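Local coordinates for possible substrate binding protein of ABC transporter system (Rhodopseudomonas palustris, PDB 3N0X) that probably binds branched-chain amino acids or related ligands in the periplasm and delivers them to an ABC transporter for uptake, at residues F289-K301 against L310-P322. Sequence-based numbering, arbitrary orientation.
Sequences FSAAMAVVTAVQK and LIAAMEGMEFDTP
F289 lays one ring face against P322, whose CG sits 4.1 Å from the ring centroid in a CH-pi contact; CG of F289 lies anti to the backbone N (chi1 -161°), which turns the ring onto the proline. OG of S290 lies 3.4 Å from CB of T321 in van der Waals contact; the two hydroxyls bond instead to A286 O and G324 O, respectively. M293, a selenomethionine bent at chi2 and chi3, curls round the carbonyl oxygen of D320, which is buried without a hydrogen-bond partner. The methyl of A294 rests on a face of the F319 ring, CB 4.0 Å from its centroid. T297 OG1 donates to M293 O (2.7 Å) and accepts from a water that in turn takes the backbone N-H of D320, while CG2 of T297 meets SE of M317, also a selenomethionine. A valine here would probably lose the bond to M293 O and leave that water without its helix-side partner. The methyl of A298 meets M314 CG at 3.5 Å, tight for two carbons, and SE of M317 lies beside A298 CA. In one of its two modelled conformers K301 extends to A313 O, NZ donating at 2.9 Å in the carbonyl plane, near a helix C-terminus. Helix 283-302 thus packs against helix 307-314, a type II turn and strand 318-321, segment 289-301 running at 141° to that strand, in an alpha/beta lobe of the leucine-binding-protein type of periplasmic binding fold.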
ATOM      1  N   PHE A 289       7.868   4.976   7.898  1.00 11.85           N
ATOM      2  CA  PHE A 289       8.341   4.409   9.171  1.00 11.72           C
ATOM      3  C   PHE A 289       8.798   2.981   8.948  1.00 11.99           C
ATOM      4  O   PHE A 289       9.845   2.546   9.442  1.00 11.25           O
ATOM      5  CB  PHE A 289       7.200   4.493  10.207  1.00 12.50           C
ATOM      6  CG  PHE A 289       7.604   4.386  11.654  1.00 12.32           C
ATOM      7  CD1 PHE A 289       8.209   3.259  12.152  1.00 12.93           C
ATOM      8  CD2 PHE A 289       7.283   5.409  12.537  1.00 13.65           C
ATOM      9  CE1 PHE A 289       8.523   3.148  13.545  1.00 13.13           C
ATOM     10  CE2 PHE A 289       7.557   5.331  13.886  1.00 13.18           C
ATOM     11  CZ  PHE A 289       8.170   4.184  14.382  1.00 13.15           C
ATOM     12  N   SER A 290       8.008   2.210   8.203  1.00 12.73           N
ATOM     13  CA  SER A 290       8.355   0.837   7.893  1.00 12.65           C
ATOM     14  C   SER A 290       9.675   0.744   7.136  1.00 11.77           C
ATOM     15  O   SER A 290      10.509  -0.145   7.428  1.00 12.65           O
ATOM     16  CB  SER A 290       7.238   0.161   7.106  1.00 13.22           C
ATOM     17  OG  SER A 290       6.033   0.202   7.871  1.00 14.15           O
ATOM     18  N   ALA A 291       9.880   1.625   6.157  1.00 11.42           N
ATOM     19  CA  ALA A 291      11.152   1.666   5.452  1.00 11.08           C
ATOM     20  C   ALA A 291      12.330   1.990   6.380  1.00 11.84           C
ATOM     21  O   ALA A 291      13.412   1.367   6.233  1.00 13.39           O
ATOM     22  CB  ALA A 291      11.099   2.646   4.283  1.00 12.75           C
ATOM     23  N   ALA A 292      12.132   2.898   7.319  1.00 11.25           N
ATOM     24  CA  ALA A 292      13.164   3.235   8.281  1.00 11.81           C
ATOM     25  C   ALA A 292      13.561   1.994   9.037  1.00 12.49           C
ATOM     26  O   ALA A 292      14.751   1.721   9.285  1.00 12.64           O
ATOM     27  CB  ALA A 292      12.663   4.367   9.261  1.00 12.17           C
HETATM   28  N   MSE A 293      12.548   1.277   9.530  1.00 12.52           N
HETATM   29  CA  MSE A 293      12.798   0.099  10.320  1.00 12.25           C
HETATM   30  C   MSE A 293      13.497  -1.002   9.527  1.00 13.95           C
HETATM   31  O   MSE A 293      14.377  -1.704  10.046  1.00 15.91           O
HETATM   32  CB  MSE A 293      11.501  -0.443  10.922  1.00 13.44           C
HETATM   33  CG  MSE A 293      10.890   0.440  11.942  1.00 13.72           C
HETATM   34 SE   MSE A 293      11.866   0.728  13.559  0.75 14.17          SE
HETATM   35  CE  MSE A 293      11.848  -1.061  14.250  1.00 17.78           C
ATOM     36  N   ALA A 294      13.118  -1.160   8.263  1.00 13.79           N
ATOM     37  CA  ALA A 294      13.795  -2.114   7.392  1.00 13.29           C
ATOM     38  C   ALA A 294      15.301  -1.780   7.266  1.00 13.53           C
ATOM     39  O   ALA A 294      16.155  -2.651   7.389  1.00 14.40           O
ATOM     40  CB  ALA A 294      13.152  -2.122   6.021  1.00 14.23           C
ATOM     41  N   VAL A 295      15.629  -0.507   7.039  1.00 12.92           N
ATOM     42  CA  VAL A 295      17.040  -0.099   6.865  1.00 13.60           C
ATOM     43  C   VAL A 295      17.829  -0.345   8.140  1.00 14.19           C
ATOM     44  O   VAL A 295      18.911  -0.935   8.094  1.00 14.63           O
ATOM     45  CB  VAL A 295      17.173   1.393   6.418  1.00 14.62           C
ATOM     46  CG1 VAL A 295      18.670   1.833   6.466  1.00 18.14           C
ATOM     47  CG2 VAL A 295      16.570   1.623   5.035  1.00 17.06           C
ATOM     48  N   VAL A 296      17.314   0.076   9.299  1.00 14.21           N
ATOM     49  CA  VAL A 296      18.062  -0.054  10.529  1.00 14.11           C
ATOM     50  C   VAL A 296      18.241  -1.541  10.875  1.00 14.56           C
ATOM     51  O   VAL A 296      19.323  -1.959  11.269  1.00 16.59           O
ATOM     52  CB  VAL A 296      17.398   0.713  11.669  1.00 15.23           C
ATOM     53  CG1 VAL A 296      18.040   0.337  13.030  1.00 19.17           C
ATOM     54  CG2 VAL A 296      17.486   2.222  11.396  1.00 15.49           C
ATOM     55  N   THR A 297      17.193  -2.347  10.709  1.00 14.16           N
ATOM     56  CA  THR A 297      17.251  -3.766  11.022  1.00 14.65           C
ATOM     57  C   THR A 297      18.276  -4.467  10.088  1.00 14.07           C
ATOM     58  O   THR A 297      19.077  -5.289  10.565  1.00 15.66           O
ATOM     59  CB  THR A 297      15.873  -4.367  10.881  1.00 15.57           C
ATOM     60  OG1 THR A 297      14.967  -3.673  11.757  1.00 14.99           O
ATOM     61  CG2 THR A 297      15.872  -5.852  11.225  1.00 14.20           C
ATOM     62  N   ALA A 298      18.289  -4.074   8.806  1.00 15.59           N
ATOM     63  CA  ALA A 298      19.233  -4.663   7.830  1.00 16.03           C
ATOM     64  C   ALA A 298      20.677  -4.329   8.151  1.00 17.01           C
ATOM     65  O   ALA A 298      21.558  -5.234   8.156  1.00 16.81           O
ATOM     66  CB  ALA A 298      18.918  -4.219   6.416  1.00 15.28           C
ATOM     67  N   VAL A 299      20.933  -3.058   8.440  1.00 16.05           N
ATOM     68  CA  VAL A 299      22.317  -2.618   8.692  1.00 16.40           C
ATOM     69  C   VAL A 299      22.827  -3.217   9.995  1.00 17.17           C
ATOM     70  O   VAL A 299      23.981  -3.669  10.072  1.00 20.54           O
ATOM     71  CB  VAL A 299      22.462  -1.064   8.649  1.00 17.33           C
ATOM     72  CG1 VAL A 299      23.848  -0.604   9.084  1.00 18.00           C
ATOM     73  CG2 VAL A 299      22.117  -0.498   7.272  1.00 15.98           C
ATOM     74  N   GLN A 300      21.957  -3.292  10.990  1.00 16.53           N
ATOM     75  CA  GLN A 300      22.297  -3.899  12.266  1.00 18.55           C
ATOM     76  C   GLN A 300      22.626  -5.396  12.060  1.00 19.43           C
ATOM     77  O   GLN A 300      23.585  -5.925  12.640  1.00 22.52           O
ATOM     78  CB  GLN A 300      21.162  -3.709  13.288  1.00 19.69           C
ATOM     79  CG  GLN A 300      21.535  -4.132  14.687  1.00 28.09           C
ATOM     80  N   LYS A 301      21.828  -6.079  11.254  1.00 18.56           N
ATOM     81  CA  LYS A 301      22.031  -7.501  11.045  0.50 18.89           C
ATOM     82  C   LYS A 301      23.280  -7.777  10.202  1.00 19.90           C
ATOM     83  O   LYS A 301      24.066  -8.678  10.549  1.00 21.48           O
ATOM     84  CB  LYS A 301      20.805  -8.148  10.410  0.50 18.53           C
ATOM     85  CG  LYS A 301      20.960  -9.647  10.255  0.50 18.24           C
ATOM     86  CD  LYS A 301      19.724 -10.287   9.671  0.50 17.11           C
ATOM     87  CE  LYS A 301      20.080 -11.610   8.985  0.50 20.62           C
ATOM     88  NZ  LYS A 301      18.960 -12.158   8.174  0.50 21.13           N
ATOM     89  N   LEU A 310      24.107  -6.678   2.557  1.00 18.02           N
ATOM     90  CA  LEU A 310      22.750  -6.187   2.805  1.00 17.55           C
ATOM     91  C   LEU A 310      21.710  -7.071   2.114  1.00 18.90           C
ATOM     92  O   LEU A 310      20.701  -7.429   2.735  1.00 17.62           O
ATOM     93  CB  LEU A 310      22.590  -4.729   2.376  1.00 16.90           C
ATOM     94  CG  LEU A 310      23.273  -3.718   3.311  1.00 17.87           C
ATOM     95  CD1 LEU A 310      23.211  -2.302   2.687  1.00 21.45           C
ATOM     96  CD2 LEU A 310      22.661  -3.796   4.703  1.00 18.66           C
ATOM     97  N   ILE A 311      21.941  -7.449   0.851  1.00 17.67           N
ATOM     98  CA  ILE A 311      21.005  -8.336   0.146  1.00 17.70           C
ATOM     99  C   ILE A 311      20.847  -9.649   0.915  1.00 17.95           C
ATOM    100  O   ILE A 311      19.735 -10.131   1.095  1.00 18.26           O
ATOM    101  CB  ILE A 311      21.446  -8.614  -1.337  1.00 18.36           C
ATOM    102  CG1 ILE A 311      21.393  -7.320  -2.148  1.00 20.53           C
ATOM    103  CG2 ILE A 311      20.560  -9.709  -1.995  1.00 17.98           C
ATOM    104  CD1 ILE A 311      21.938  -7.454  -3.601  1.00 19.74           C
ATOM    105  N   ALA A 312      21.974 -10.232   1.337  1.00 16.67           N
ATOM    106  CA  ALA A 312      21.969 -11.509   2.045  1.00 19.79           C
ATOM    107  C   ALA A 312      21.252 -11.389   3.372  1.00 20.12           C
ATOM    108  O   ALA A 312      20.538 -12.318   3.794  1.00 21.59           O
ATOM    109  CB  ALA A 312      23.423 -12.051   2.252  1.00 21.57           C
ATOM    110  N   ALA A 313      21.465 -10.262   4.046  1.00 18.21           N
ATOM    111  CA  ALA A 313      20.813 -10.010   5.331  1.00 18.59           C
ATOM    112  C   ALA A 313      19.295  -9.795   5.163  1.00 17.18           C
ATOM    113  O   ALA A 313      18.501 -10.322   5.973  1.00 18.34           O
ATOM    114  CB  ALA A 313      21.450  -8.784   6.013  1.00 20.14           C
HETATM  115  N   MSE A 314      18.903  -9.091   4.105  1.00 18.40           N
HETATM  116  CA  MSE A 314      17.512  -8.681   3.910  1.00 15.76           C
HETATM  117  C   MSE A 314      16.587  -9.777   3.349  1.00 17.16           C
HETATM  118  O   MSE A 314      15.385  -9.762   3.633  1.00 15.81           O
HETATM  119  CB  MSE A 314      17.452  -7.423   3.029  1.00 17.02           C
HETATM  120  CG  MSE A 314      18.030  -6.232   3.751  1.00 14.11           C
HETATM  121 SE   MSE A 314      18.303  -4.745   2.584  0.75 17.11          SE
HETATM  122  CE  MSE A 314      16.548  -4.134   2.278  1.00 14.95           C
ATOM    123  N   GLU A 315      17.137 -10.736   2.590  1.00 15.93           N
ATOM    124  CA  GLU A 315      16.308 -11.805   2.026  1.00 16.88           C
ATOM    125  C   GLU A 315      15.777 -12.683   3.156  1.00 17.38           C
ATOM    126  O   GLU A 315      16.557 -13.294   3.902  1.00 18.53           O
ATOM    127  CB  GLU A 315      17.131 -12.661   1.032  1.00 17.31           C
ATOM    128  CG  GLU A 315      17.340 -11.921  -0.279  1.00 19.19           C
ATOM    129  CD  GLU A 315      17.891 -12.808  -1.412  1.00 24.38           C
ATOM    130  OE1 GLU A 315      18.459 -13.901  -1.116  1.00 25.04           O
ATOM    131  OE2 GLU A 315      17.771 -12.366  -2.581  1.00 23.53           O
ATOM    132  N   GLY A 316      14.441 -12.745   3.296  1.00 17.66           N
ATOM    133  CA  GLY A 316      13.821 -13.544   4.370  1.00 17.23           C
ATOM    134  C   GLY A 316      13.802 -12.833   5.726  1.00 17.63           C
ATOM    135  O   GLY A 316      13.443 -13.456   6.727  1.00 19.01           O
HETATM  136  N   MSE A 317      14.220 -11.573   5.758  1.00 16.39           N
HETATM  137  CA  MSE A 317      14.388 -10.826   7.008  1.00 15.97           C
HETATM  138  C   MSE A 317      13.059 -10.309   7.546  1.00 15.87           C
HETATM  139  O   MSE A 317      12.357  -9.566   6.851  1.00 15.65           O
HETATM  140  CB  MSE A 317      15.325  -9.635   6.817  1.00 15.85           C
HETATM  141  CG  MSE A 317      15.785  -8.987   8.122  1.00 16.09           C
HETATM  142 SE   MSE A 317      16.795  -7.373   7.783  0.75 14.79          SE
HETATM  143  CE  MSE A 317      15.350  -6.226   7.399  1.00 14.90           C
ATOM    144  N   GLU A 318      12.791 -10.613   8.812  1.00 15.79           N
ATOM    145  CA  GLU A 318      11.660 -10.029   9.552  1.00 15.97           C
ATOM    146  C   GLU A 318      12.049  -8.685  10.148  1.00 15.01           C
ATOM    147  O   GLU A 318      13.211  -8.469  10.527  1.00 17.02           O
ATOM    148  CB  GLU A 318      11.223 -10.965  10.671  1.00 17.76           C
ATOM    149  CG  GLU A 318      10.796 -12.330  10.194  1.00 26.10           C
ATOM    150  CD  GLU A 318      10.121 -13.193  11.283  1.00 35.50           C
ATOM    151  OE1 GLU A 318      10.168 -12.818  12.481  1.00 34.47           O
ATOM    152  OE2 GLU A 318       9.551 -14.254  10.913  1.00 42.10           O
ATOM    153  N   PHE A 319      11.095  -7.742  10.186  1.00 14.18           N
ATOM    154  CA  PHE A 319      11.320  -6.507  10.861  1.00 13.57           C
ATOM    155  C   PHE A 319      10.009  -5.965  11.430  1.00 14.17           C
ATOM    156  O   PHE A 319       8.935  -6.291  10.916  1.00 15.02           O
ATOM    157  CB  PHE A 319      12.002  -5.476   9.930  1.00 13.36           C
ATOM    158  CG  PHE A 319      11.285  -5.216   8.626  1.00 14.51           C
ATOM    159  CD1 PHE A 319      11.336  -6.140   7.588  1.00 14.64           C
ATOM    160  CD2 PHE A 319      10.602  -4.019   8.414  1.00 13.27           C
ATOM    161  CE1 PHE A 319      10.720  -5.915   6.400  1.00 14.21           C
ATOM    162  CE2 PHE A 319       9.946  -3.778   7.238  1.00 13.26           C
ATOM    163  CZ  PHE A 319       9.973  -4.732   6.203  1.00 13.06           C
ATOM    164  N   ASP A 320      10.125  -5.145  12.460  1.00 13.78           N
ATOM    165  CA  ASP A 320       8.972  -4.617  13.181  1.00 12.40           C
ATOM    166  C   ASP A 320       8.594  -3.261  12.598  1.00 14.81           C
ATOM    167  O   ASP A 320       9.453  -2.452  12.197  1.00 14.74           O
ATOM    168  CB  ASP A 320       9.298  -4.465  14.671  1.00 13.98           C
ATOM    169  CG  ASP A 320       9.584  -5.770  15.345  1.00 23.32           C
ATOM    170  OD1 ASP A 320       8.873  -6.764  15.051  1.00 27.93           O
ATOM    171  OD2 ASP A 320      10.507  -5.760  16.195  1.00 28.42           O
ATOM    172  N   THR A 321       7.281  -3.026  12.509  1.00 13.67           N
ATOM    173  CA  THR A 321       6.758  -1.818  11.884  1.00 12.73           C
ATOM    174  C   THR A 321       5.495  -1.350  12.637  1.00 11.88           C
ATOM    175  O   THR A 321       5.005  -2.056  13.533  1.00 13.42           O
ATOM    176  CB  THR A 321       6.354  -2.075  10.409  1.00 13.16           C
ATOM    177  OG1 THR A 321       5.142  -2.809  10.389  1.00 13.99           O
ATOM    178  CG2 THR A 321       7.434  -2.832   9.613  1.00 12.88           C
ATOM    179  N   PRO A 322       4.922  -0.192  12.247  1.00 12.04           N
ATOM    180  CA  PRO A 322       3.637   0.151  12.855  1.00 11.55           C
ATOM    181  C   PRO A 322       2.511  -0.826  12.563  1.00 12.42           C
ATOM    182  O   PRO A 322       1.463  -0.766  13.207  1.00 13.69           O
ATOM    183  CB  PRO A 322       3.283   1.525  12.218  1.00 12.99           C
ATOM    184  CG  PRO A 322       4.638   2.102  11.838  1.00 13.94           C
ATOM    185  CD  PRO A 322       5.441   0.916  11.420  1.00 12.74           C
TER
HETATM  186  O   HOH W   1      12.932  -4.721  13.368  1.00 15.59           O
HETATM  187  O   HOH W   2      19.861 -13.810   5.809  1.00 35.39           O